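Long-range contacts in predicted component of a thermophile-specific DNA repair system, contains a RAMP domain (PDB 4N0L), which binds RNA as the Csm3 subunit of type III-A CRISPR antiviral defence, carries a zinc ion and may act as an endonuclease: residues G12-T18 and G266-I272; Y102-P108 and G149-D153; N185-E189 and V218-S222. The contacts are given in a common frame with arbitrary orientation. Numbering follows the deposited sequence.

Contact 1: residues G12-T18 and G266-I272; sequences GEIRLRT and GRVEFRI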
loop_
_atom_site.group_PDB
_atom_site.type_symbol
_atom_site.label_atom_id
_atom_site.label_comp_id
_atom_site.label_asym_id
_atom_site.label_seq_id
_atom_site.Cartn_x
_atom_site.Cartn_y
_atom_site.Cartn_z
ATOM N N GLY A 12 -1.538 -12.546 6.175
ATOM C CA GLY A 12 -0.918 -13.603 5.400
ATOM C C GLY A 12 0.587 -13.481 5.486
ATOM O O GLY A 12 1.123 -13.146 6.542
ATOM N N GLU A 13 1.275 -13.701 4.372
ATOM C CA GLU A 13 2.725 -13.560 4.368
ATOM C C GLU A 13 3.273 -13.217 2.989
ATOM O O GLU A 13 2.602 -13.385 1.967
ATOM C CB GLU A 13 3.392 -14.842 4.884
ATOM C CG GLU A 13 3.218 -16.052 3.979
ATOM C CD GLU A 13 3.893 -17.305 4.521
ATOM O OE1 GLU A 13 3.975 -18.300 3.771
ATOM O OE2 GLU A 13 4.331 -17.300 5.693
ATOM N N ILE A 14 4.499 -12.708 2.980
ATOM C CA ILE A 14 5.207 -12.420 1.746
ATOM C C ILE A 14 6.195 -13.540 1.447
ATOM O O ILE A 14 7.056 -13.843 2.270
ATOM C CB ILE A 14 5.970 -11.085 1.822
ATOM C CG1 ILE A 14 5.026 -9.941 2.198
ATOM C CG2 ILE A 14 6.694 -10.807 0.507
ATOM C CD1 ILE A 14 5.747 -8.665 2.576
ATOM N N ARG A 15 6.065 -14.163 0.282
ATOM C CA ARG A 15 7.054 -15.138 -0.159
ATOM C C ARG A 15 7.945 -14.541 -1.237
ATOM O O ARG A 15 7.453 -13.951 -2.195
ATOM C CB ARG A 15 6.392 -16.409 -0.690
ATOM C CG ARG A 15 7.410 -17.453 -1.138
ATOM C CD ARG A 15 6.763 -18.683 -1.746
ATOM N NE ARG A 15 7.774 -19.610 -2.246
ATOM C CZ ARG A 15 8.268 -19.579 -3.479
ATOM N NH1 ARG A 15 7.840 -18.671 -4.345
ATOM N NH2 ARG A 15 9.189 -20.459 -3.848
ATOM N N LEU A 16 9.257 -14.674 -1.067
ATOM C CA LEU A 16 10.195 -14.247 -2.100
ATOM C C LEU A 16 10.325 -15.304 -3.193
ATOM O O LEU A 16 10.627 -16.461 -2.909
ATOM C CB LEU A 16 11.569 -13.954 -1.496
ATOM C CG LEU A 16 11.672 -12.719 -0.600
ATOM C CD1 LEU A 16 12.735 -12.924 0.458
ATOM C CD2 LEU A 16 11.974 -11.478 -1.427
ATOM N N ARG A 17 10.099 -14.902 -4.441
ATOM C CA ARG A 17 10.306 -15.794 -5.577
ATOM C C ARG A 17 11.779 -15.810 -5.962
ATOM O O ARG A 17 12.255 -16.752 -6.592
ATOM C CB ARG A 17 9.446 -15.382 -6.775
ATOM C CG ARG A 17 7.978 -15.171 -6.452
ATOM C CD ARG A 17 7.095 -15.369 -7.679
ATOM N NE ARG A 17 7.239 -14.292 -8.656
ATOM C CZ ARG A 17 8.076 -14.323 -9.688
ATOM N NH1 ARG A 17 8.845 -15.385 -9.890
ATOM N NH2 ARG A 17 8.139 -13.295 -10.523
ATOM N N THR A 18 12.494 -14.752 -5.590
ATOM C CA THR A 18 13.936 -14.687 -5.798
ATOM C C THR A 18 14.631 -14.331 -4.493
ATOM O O THR A 18 14.051 -13.671 -3.632
ATOM C CB THR A 18 14.325 -13.645 -6.873
ATOM O OG1 THR A 18 13.862 -12.346 -6.479
ATOM C CG2 THR A 18 13.724 -14.010 -8.222
ATOM N N GLY A 266 13.876 -8.109 -6.151
ATOM C CA GLY A 266 13.143 -8.735 -5.066
ATOM C C GLY A 266 11.738 -9.132 -5.474
ATOM O O GLY A 266 10.770 -8.440 -5.160
ATOM N N ARG A 267 11.625 -10.256 -6.172
ATOM C CA ARG A 267 10.334 -10.737 -6.646
ATOM C C ARG A 267 9.568 -11.361 -5.482
ATOM O O ARG A 267 10.125 -12.158 -4.726
ATOM C CB ARG A 267 10.518 -11.759 -7.775
ATOM C CG ARG A 267 11.391 -11.277 -8.936
ATOM C CD ARG A 267 10.813 -10.057 -9.646
ATOM N NE ARG A 267 11.773 -9.467 -10.576
ATOM C CZ ARG A 267 11.517 -8.427 -11.365
ATOM N NH1 ARG A 267 10.321 -7.854 -11.349
ATOM N NH2 ARG A 267 12.459 -7.961 -12.176
ATOM N N VAL A 268 8.299 -10.997 -5.326
ATOM C CA VAL A 268 7.538 -11.446 -4.162
ATOM C C VAL A 268 6.116 -11.877 -4.488
ATOM O O VAL A 268 5.547 -11.500 -5.513
ATOM C CB VAL A 268 7.447 -10.347 -3.067
ATOM C CG1 VAL A 268 8.827 -9.990 -2.526
ATOM C CG2 VAL A 268 6.714 -9.115 -3.596
ATOM N N GLU A 269 5.553 -12.678 -3.589
ATOM C CA GLU A 269 4.151 -13.059 -3.641
ATOM C C GLU A 269 3.482 -12.599 -2.358
ATOM O O GLU A 269 4.008 -12.828 -1.267
ATOM C CB GLU A 269 3.993 -14.572 -3.779
ATOM C CG GLU A 269 4.618 -15.189 -5.013
ATOM C CD GLU A 269 4.702 -16.705 -4.907
ATOM O OE1 GLU A 269 4.176 -17.261 -3.919
ATOM O OE2 GLU A 269 5.297 -17.338 -5.805
ATOM N N PHE A 270 2.328 -11.957 -2.474
ATOM C CA PHE A 270 1.534 -11.650 -1.292
ATOM C C PHE A 270 0.467 -12.715 -1.092
ATOM O O PHE A 270 -0.575 -12.697 -1.747
ATOM C CB PHE A 270 0.897 -10.263 -1.406
ATOM C CG PHE A 270 1.896 -9.144 -1.449
ATOM C CD1 PHE A 270 2.317 -8.615 -2.659
ATOM C CD2 PHE A 270 2.424 -8.627 -0.274
ATOM C CE1 PHE A 270 3.240 -7.587 -2.698
ATOM C CE2 PHE A 270 3.349 -7.599 -0.305
ATOM C CZ PHE A 270 3.758 -7.076 -1.520
ATOM N N ARG A 271 0.724 -13.635 -0.170
ATOM C CA ARG A 271 -0.208 -14.721 0.090
ATOM C C ARG A 271 -1.142 -14.293 1.211
ATOM O O ARG A 271 -0.780 -14.323 2.385
ATOM C CB ARG A 271 0.539 -16.005 0.457
ATOM C CG ARG A 271 1.348 -16.585 -0.696
ATOM C CD ARG A 271 2.182 -17.783 -0.272
ATOM N NE ARG A 271 2.868 -18.385 -1.414
ATOM C CZ ARG A 271 3.117 -19.684 -1.545
ATOM N NH1 ARG A 271 2.750 -20.536 -0.596
ATOM N NH2 ARG A 271 3.745 -20.133 -2.625
ATOM N N ILE A 272 -2.343 -13.878 0.831
ATOM C CA ILE A 272 -3.278 -13.275 1.769
ATOM C C ILE A 272 -4.360 -14.275 2.149
ATOM O O ILE A 272 -5.200 -14.644 1.328
ATOM C CB ILE A 272 -3.914 -12.006 1.178
ATOM C CG1 ILE A 272 -2.820 -11.003 0.804
ATOM C CG2 ILE A 272 -4.900 -11.398 2.160
ATOM C CD1 ILE A 272 -3.305 -9.839 -0.037
HETATM O O HOH W 1 7.345 -18.952 -6.720
#

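Contact 2: residues Y102-P108 and G149-D153; sequences YLREDPP and GRYRD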
loop_
_atom_site.group_PDB
_atom_site.type_symbol
_atom_site.label_atom_id
_atom_site.label_comp_id
_atom_site.label_asym_id
_atom_site.label_seq_id
_atom_site.Cartn_x
_atom_site.Cartn_y
_atom_site.Cartn_z
ATOM N N TYR A 102 -14.598 26.585 -8.710
ATOM C CA TYR A 102 -13.409 27.193 -9.300
ATOM C C TYR A 102 -12.764 26.297 -10.351
ATOM O O TYR A 102 -11.669 26.588 -10.833
ATOM C CB TYR A 102 -12.374 27.518 -8.221
ATOM C CG TYR A 102 -12.901 28.319 -7.056
ATOM C CD1 TYR A 102 -13.183 29.674 -7.188
ATOM C CD2 TYR A 102 -13.092 27.727 -5.815
ATOM C CE1 TYR A 102 -13.659 30.411 -6.120
ATOM C CE2 TYR A 102 -13.565 28.456 -4.740
ATOM C CZ TYR A 102 -13.847 29.797 -4.898
ATOM O OH TYR A 102 -14.319 30.528 -3.832
ATOM N N LEU A 103 -13.443 25.215 -10.716
ATOM C CA LEU A 103 -12.885 24.274 -11.680
ATOM C C LEU A 103 -13.510 24.429 -13.060
ATOM O O LEU A 103 -14.730 24.395 -13.209
ATOM C CB LEU A 103 -13.062 22.835 -11.186
ATOM C CG LEU A 103 -12.331 22.471 -9.891
ATOM C CD1 LEU A 103 -12.779 21.110 -9.379
ATOM C CD2 LEU A 103 -10.823 22.505 -10.095
ATOM N N ARG A 104 -12.661 24.597 -14.068
ATOM C CA ARG A 104 -13.106 24.641 -15.456
ATOM C C ARG A 104 -13.367 23.228 -15.953
ATOM O O ARG A 104 -14.223 22.998 -16.808
ATOM C CB ARG A 104 -12.062 25.319 -16.344
ATOM C CG ARG A 104 -11.744 26.756 -15.975
ATOM C CD ARG A 104 -10.590 27.277 -16.821
ATOM N NE ARG A 104 -10.386 28.713 -16.662
ATOM C CZ ARG A 104 -9.355 29.380 -17.171
ATOM N NH1 ARG A 104 -8.428 28.739 -17.870
ATOM N NH2 ARG A 104 -9.246 30.688 -16.978
ATOM N N GLU A 105 -12.615 22.284 -15.399
ATOM C CA GLU A 105 -12.656 20.893 -15.830
ATOM C C GLU A 105 -12.097 20.024 -14.712
ATOM O O GLU A 105 -11.247 20.469 -13.942
ATOM C CB GLU A 105 -11.853 20.706 -17.121
ATOM C CG GLU A 105 -11.976 19.332 -17.761
ATOM C CD GLU A 105 -11.254 19.247 -19.095
ATOM O OE1 GLU A 105 -10.797 18.142 -19.457
ATOM O OE2 GLU A 105 -11.152 20.282 -19.788
ATOM N N ASP A 106 -12.583 18.792 -14.617
ATOM C CA ASP A 106 -12.154 17.890 -13.557
ATOM C C ASP A 106 -10.712 17.442 -13.765
ATOM O O ASP A 106 -10.347 17.012 -14.861
ATOM C CB ASP A 106 -13.068 16.664 -13.486
ATOM C CG ASP A 106 -14.490 17.016 -13.096
ATOM O OD1 ASP A 106 -14.674 17.875 -12.207
ATOM O OD2 ASP A 106 -15.426 16.431 -13.682
ATOM N N PRO A 107 -9.883 17.563 -12.716
ATOM C CA PRO A 107 -8.552 16.945 -12.725
ATOM C C PRO A 107 -8.672 15.470 -13.087
ATOM O O PRO A 107 -9.469 14.762 -12.473
ATOM C CB PRO A 107 -8.061 17.135 -11.288
ATOM C CG PRO A 107 -8.823 18.317 -10.779
ATOM C CD PRO A 107 -10.160 18.282 -11.460
ATOM N N PRO A 108 -7.897 15.010 -14.081
ATOM C CA PRO A 108 -8.126 13.690 -14.679
ATOM C C PRO A 108 -7.774 12.514 -13.764
ATOM O O PRO A 108 -8.142 11.382 -14.077
ATOM C CB PRO A 108 -7.211 13.709 -15.908
ATOM C CG PRO A 108 -6.120 14.648 -15.543
ATOM C CD PRO A 108 -6.759 15.712 -14.700
ATOM N N GLY A 149 -4.075 25.037 -16.463
ATOM C CA GLY A 149 -4.914 26.097 -16.994
ATOM C C GLY A 149 -6.303 25.619 -17.369
ATOM O O GLY A 149 -7.298 26.283 -17.077
ATOM N N ARG A 150 -6.372 24.458 -18.013
ATOM C CA ARG A 150 -7.645 23.907 -18.469
ATOM C C ARG A 150 -8.507 23.377 -17.325
ATOM O O ARG A 150 -9.693 23.115 -17.510
ATOM C CB ARG A 150 -7.401 22.787 -19.482
ATOM C CG ARG A 150 -6.873 21.517 -18.848
ATOM C CD ARG A 150 -6.518 20.467 -19.885
ATOM N NE ARG A 150 -7.703 19.792 -20.410
ATOM C CZ ARG A 150 -7.674 18.879 -21.374
ATOM N NH1 ARG A 150 -6.520 18.531 -21.926
ATOM N NH2 ARG A 150 -8.800 18.313 -21.789
ATOM N N TYR A 151 -7.913 23.206 -16.149
ATOM C CA TYR A 151 -8.651 22.680 -15.003
ATOM C C TYR A 151 -9.085 23.785 -14.048
ATOM O O TYR A 151 -10.080 23.643 -13.333
ATOM C CB TYR A 151 -7.812 21.634 -14.263
ATOM C CG TYR A 151 -7.327 20.523 -15.169
ATOM C CD1 TYR A 151 -8.212 19.581 -15.675
ATOM C CD2 TYR A 151 -5.989 20.427 -15.532
ATOM C CE1 TYR A 151 -7.781 18.571 -16.512
ATOM C CE2 TYR A 151 -5.546 19.416 -16.369
ATOM C CZ TYR A 151 -6.448 18.493 -16.855
ATOM O OH TYR A 151 -6.014 17.487 -17.688
ATOM N N ARG A 152 -8.354 24.894 -14.059
ATOM C CA ARG A 152 -8.650 26.004 -13.162
ATOM C C ARG A 152 -7.959 27.279 -13.619
ATOM O O ARG A 152 -6.872 27.236 -14.201
ATOM C CB ARG A 152 -8.230 25.664 -11.723
ATOM C CG ARG A 152 -6.730 25.418 -11.533
ATOM C CD ARG A 152 -6.016 26.650 -10.980
ATOM N NE ARG A 152 -4.584 26.427 -10.805
ATOM C CZ ARG A 152 -3.677 26.631 -11.758
ATOM N NH1 ARG A 152 -4.053 27.061 -12.956
ATOM N NH2 ARG A 152 -2.394 26.404 -11.515
ATOM N N ASP A 153 -8.601 28.411 -13.352
ATOM C CA ASP A 153 -8.013 29.712 -13.623
ATOM C C ASP A 153 -6.953 30.008 -12.575
ATOM O O ASP A 153 -7.222 29.909 -11.379
ATOM C CB ASP A 153 -9.090 30.801 -13.617
ATOM C CG ASP A 153 -8.573 32.143 -14.107
ATOM O OD1 ASP A 153 -9.295 32.813 -14.875
ATOM O OD2 ASP A 153 -7.453 32.537 -13.713
#

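Contact 3: residues N185-E189 and V218-S222; sequences NDVFE and VPKGS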
loop_
_atom_site.group_PDB
_atom_site.type_symbol
_atom_site.label_atom_id
_atom_site.label_comp_id
_atom_site.label_asym_id
_atom_site.label_seq_id
_atom_site.Cartn_x
_atom_site.Cartn_y
_atom_site.Cartn_z
ATOM N N ASN A 185 13.674 -21.338 11.104
ATOM C CA ASN A 185 13.994 -22.711 11.486
ATOM C C ASN A 185 14.260 -23.642 10.302
ATOM O O ASN A 185 14.962 -24.644 10.442
ATOM C CB ASN A 185 12.867 -23.294 12.341
ATOM C CG ASN A 185 12.806 -22.679 13.726
ATOM O OD1 ASN A 185 13.555 -21.754 14.042
ATOM N ND2 ASN A 185 11.911 -23.194 14.561
ATOM N N ASP A 186 13.691 -23.323 9.144
ATOM C CA ASP A 186 13.779 -24.218 7.993
ATOM C C ASP A 186 14.542 -23.596 6.823
ATOM O O ASP A 186 15.605 -24.086 6.447
ATOM C CB ASP A 186 12.375 -24.640 7.546
ATOM C CG ASP A 186 12.396 -25.656 6.419
ATOM O OD1 ASP A 186 11.675 -26.670 6.525
ATOM O OD2 ASP A 186 13.122 -25.441 5.424
ATOM N N VAL A 187 13.996 -22.529 6.243
ATOM C CA VAL A 187 14.586 -21.929 5.048
ATOM C C VAL A 187 15.985 -21.373 5.304
ATOM O O VAL A 187 16.925 -21.665 4.560
ATOM C CB VAL A 187 13.702 -20.800 4.491
ATOM C CG1 VAL A 187 14.345 -20.194 3.251
ATOM C CG2 VAL A 187 12.319 -21.330 4.161
ATOM N N PHE A 188 16.121 -20.578 6.360
ATOM C CA PHE A 188 17.412 -20.001 6.717
ATOM C C PHE A 188 18.391 -21.096 7.124
ATOM O O PHE A 188 19.576 -21.036 6.798
ATOM C CB PHE A 188 17.262 -18.984 7.853
ATOM C CG PHE A 188 16.679 -17.664 7.424
ATOM C CD1 PHE A 188 16.363 -17.422 6.095
ATOM C CD2 PHE A 188 16.446 -16.662 8.354
ATOM C CE1 PHE A 188 15.831 -16.209 5.704
ATOM C CE2 PHE A 188 15.911 -15.446 7.970
ATOM C CZ PHE A 188 15.603 -15.219 6.644
ATOM N N GLU A 189 17.885 -22.094 7.840
ATOM C CA GLU A 189 18.720 -23.172 8.349
ATOM C C GLU A 189 19.231 -24.067 7.218
ATOM O O GLU A 189 20.394 -24.468 7.214
ATOM C CB GLU A 189 17.945 -23.995 9.373
ATOM C CG GLU A 189 18.816 -24.643 10.431
ATOM C CD GLU A 189 19.555 -23.616 11.274
ATOM O OE1 GLU A 189 18.887 -22.829 11.978
ATOM O OE2 GLU A 189 20.804 -23.600 11.239
ATOM N N VAL A 218 19.244 -13.331 1.622
ATOM C CA VAL A 218 17.961 -13.923 1.984
ATOM C C VAL A 218 17.575 -14.939 0.911
ATOM O O VAL A 218 17.355 -14.567 -0.237
ATOM C CB VAL A 218 16.859 -12.857 2.117
ATOM C CG1 VAL A 218 15.565 -13.491 2.595
ATOM C CG2 VAL A 218 17.300 -11.767 3.073
ATOM N N PRO A 219 17.507 -16.229 1.279
ATOM C CA PRO A 219 17.240 -17.287 0.295
ATOM C C PRO A 219 15.871 -17.169 -0.359
ATOM O O PRO A 219 14.931 -16.654 0.247
ATOM C CB PRO A 219 17.323 -18.576 1.121
ATOM C CG PRO A 219 18.070 -18.206 2.355
ATOM C CD PRO A 219 17.751 -16.772 2.625
ATOM N N LYS A 220 15.772 -17.639 -1.598
ATOM C CA LYS A 220 14.494 -17.730 -2.289
ATOM C C LYS A 220 13.571 -18.670 -1.513
ATOM O O LYS A 220 14.018 -19.685 -0.986
ATOM C CB LYS A 220 14.707 -18.215 -3.727
ATOM C CG LYS A 220 13.533 -18.934 -4.352
ATOM C CD LYS A 220 13.884 -19.432 -5.740
ATOM C CE LYS A 220 12.746 -20.238 -6.335
ATOM N NZ LYS A 220 12.963 -20.522 -7.780
ATOM N N GLY A 221 12.292 -18.320 -1.423
ATOM C CA GLY A 221 11.342 -19.118 -0.671
ATOM C C GLY A 221 11.145 -18.624 0.750
ATOM O O GLY A 221 10.279 -19.120 1.474
ATOM N N SER A 222 11.953 -17.646 1.151
ATOM C CA SER A 222 11.826 -17.038 2.473
ATOM C C SER A 222 10.466 -16.376 2.629
ATOM O O SER A 222 9.873 -15.909 1.655
ATOM C CB SER A 222 12.933 -16.011 2.706
ATOM O OG SER A 222 14.209 -16.626 2.681
#

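Contact 1: residues G12-T18 and G266-I272
Gly12 faces Ile272 in a non-hydrogen-bonded pair; Gly12 CA lies 3.1 Å from Arg271 O in a CA-H...O contact, where a CB would clash. Glu13 pairs with Arg271 through two backbone hydrogen bonds, Glu13 N to Arg271 O and Arg271 N to Glu13 O, each 2.9 Å, while its carboxylate turns to Arg223 and Thr306. Ile14 lies on the opposite face from Glu13 and Arg271, with Phe270, Val268 and Leu16: Ile14 CG1 meets Phe270 CE2 at 3.8 Å and Ile14 CG2 meets Val268 CB at 3.7 Å. These antiparallel strands, 7-16 and 268-278, are adjacent members of the sheet of the RRM-like RAMP fold, and helix 238-255 packs on this apolar face. Arg15 repeats the pattern with Glu269 (Arg15 N to Glu269 O 2.9 Å, Glu269 N to Arg15 O 2.7 Å) and adds a salt bridge, Arg15 NH1 to Glu269 OE2 at 3.2 Å. Glu269 OE1 holds Arg271 NE at 3.0 Å, so one carboxylate bridges two arginines. Leu16 CD2 touches Val268 CG1 at 3.7 Å. Past the strand, Arg17 N reaches Arg267 O at 2.8 Å, and Thr18 OG1 accepts a hydrogen bond from Arg267 N at 3.1 Å.

Contact 2: residues Y102-P108 and G149-D153
Tyr151 has the largest buried area of this contact. Its ring lies along Glu105-Pro108: Pro108 CD is 3.5 Å from Tyr151 CZ, Asp106 O is 3.4 Å from Tyr151 CE1, and Glu105 O approaches the ring edge. Phe130 touches the Tyr151 side chain. The tyrosine backbone contributes too, its carbonyl accepting the hydrogen bond from Arg104 N to Tyr151 O at 2.8 Å and a CA-H...O contact from Leu103 CA to the same Tyr151 O at 3.3 Å. The contact joins two irregular segments, one from the loop between helices 93-99 and 116-121, the other from the loop between helices 133-137 and 157-160. Both belong to the zinc-bearing part of this RAMP protein: the Pro107 side chain lies about 9 Å from the metal ion held by His86, Cys88, Cys115 and Cys118, near the site without being a ligand. Arg104, second in buried area, stretches its side chain along Gly149-Asp153. Its guanidinium has one face over Arg152 C and Asp153 CA, forms a salt bridge from Arg104 NH2 to Asp153 OD1 at 3.0 Å, and gives a weak hydrogen bond from Arg104 NH1 to Gly149 O at 2.8 Å; Asp153 OD2 accepts a hydrogen bond from Asn155 N. Glu105, third in buried area, makes a second salt bridge, Glu105 OE1 to Arg150 NH2 at 3.1 Å.

Contact 3: residues N185-E189 and V218-S222
A helical turn, 185-189, stands beside a type II beta turn from Pro219 to Ser222; the closest CA atoms, those of Val187 and Ser222, are 6.2 Å apart. Gly221 occupies the turn position with positive phi, where a CB would be jammed against the preceding carbonyl. Ser222 closes the turn twice: Ser222 N donates to Pro219 O at 3.3 Å, and Ser222 OG to Pro219 O at 2.5 Å. No hydrogen bond crosses between the segments, so side-chain packing joins them. Val187 points toward the turn, its CG1 lying 3.6 Å from Ser222 OG and 4.0 Å from Pro219 CB. The Phe188 ring reaches in alongside, with Phe188 CE1 3.7 Å from Pro219 CD and 4.1 Å from Val218 CG1; Ser222 OG and Val218 CG1 lie at the ring edge. Helix 181-191 is packed against the turn that leads into strand 223-231, with Pro47 of strand 47-48 touching Phe188 and Val218, and the backbone of Leu16 in strand 7-16 hydrogen-bonded to those of Gly221 and Ser222.

Contacts 1 and 3 are direct neighbours, their centres 13 Å apart. Leu16 joins them: Leu16 O lies 2.9 Å from Gly221 N and Leu16 N 3.1 Å from Ser222 O, both probable hydrogen bonds, and Leu16 CD1 packs on Val218 CG1 at 3.6 Å. Strand 7-16 is thus paired with strand 268-278 along one edge, and along its other edge with the end of the turn of contact 3 and strand 223-231. Contact 2 is remote, on the opposite side of the chain's centre; its centre is 41 Å from that of contact 1 and 53 Å from that of contact 3. It alone of the three lies near the zinc ion. In sequence, contact 1 spans both others, which follow one another.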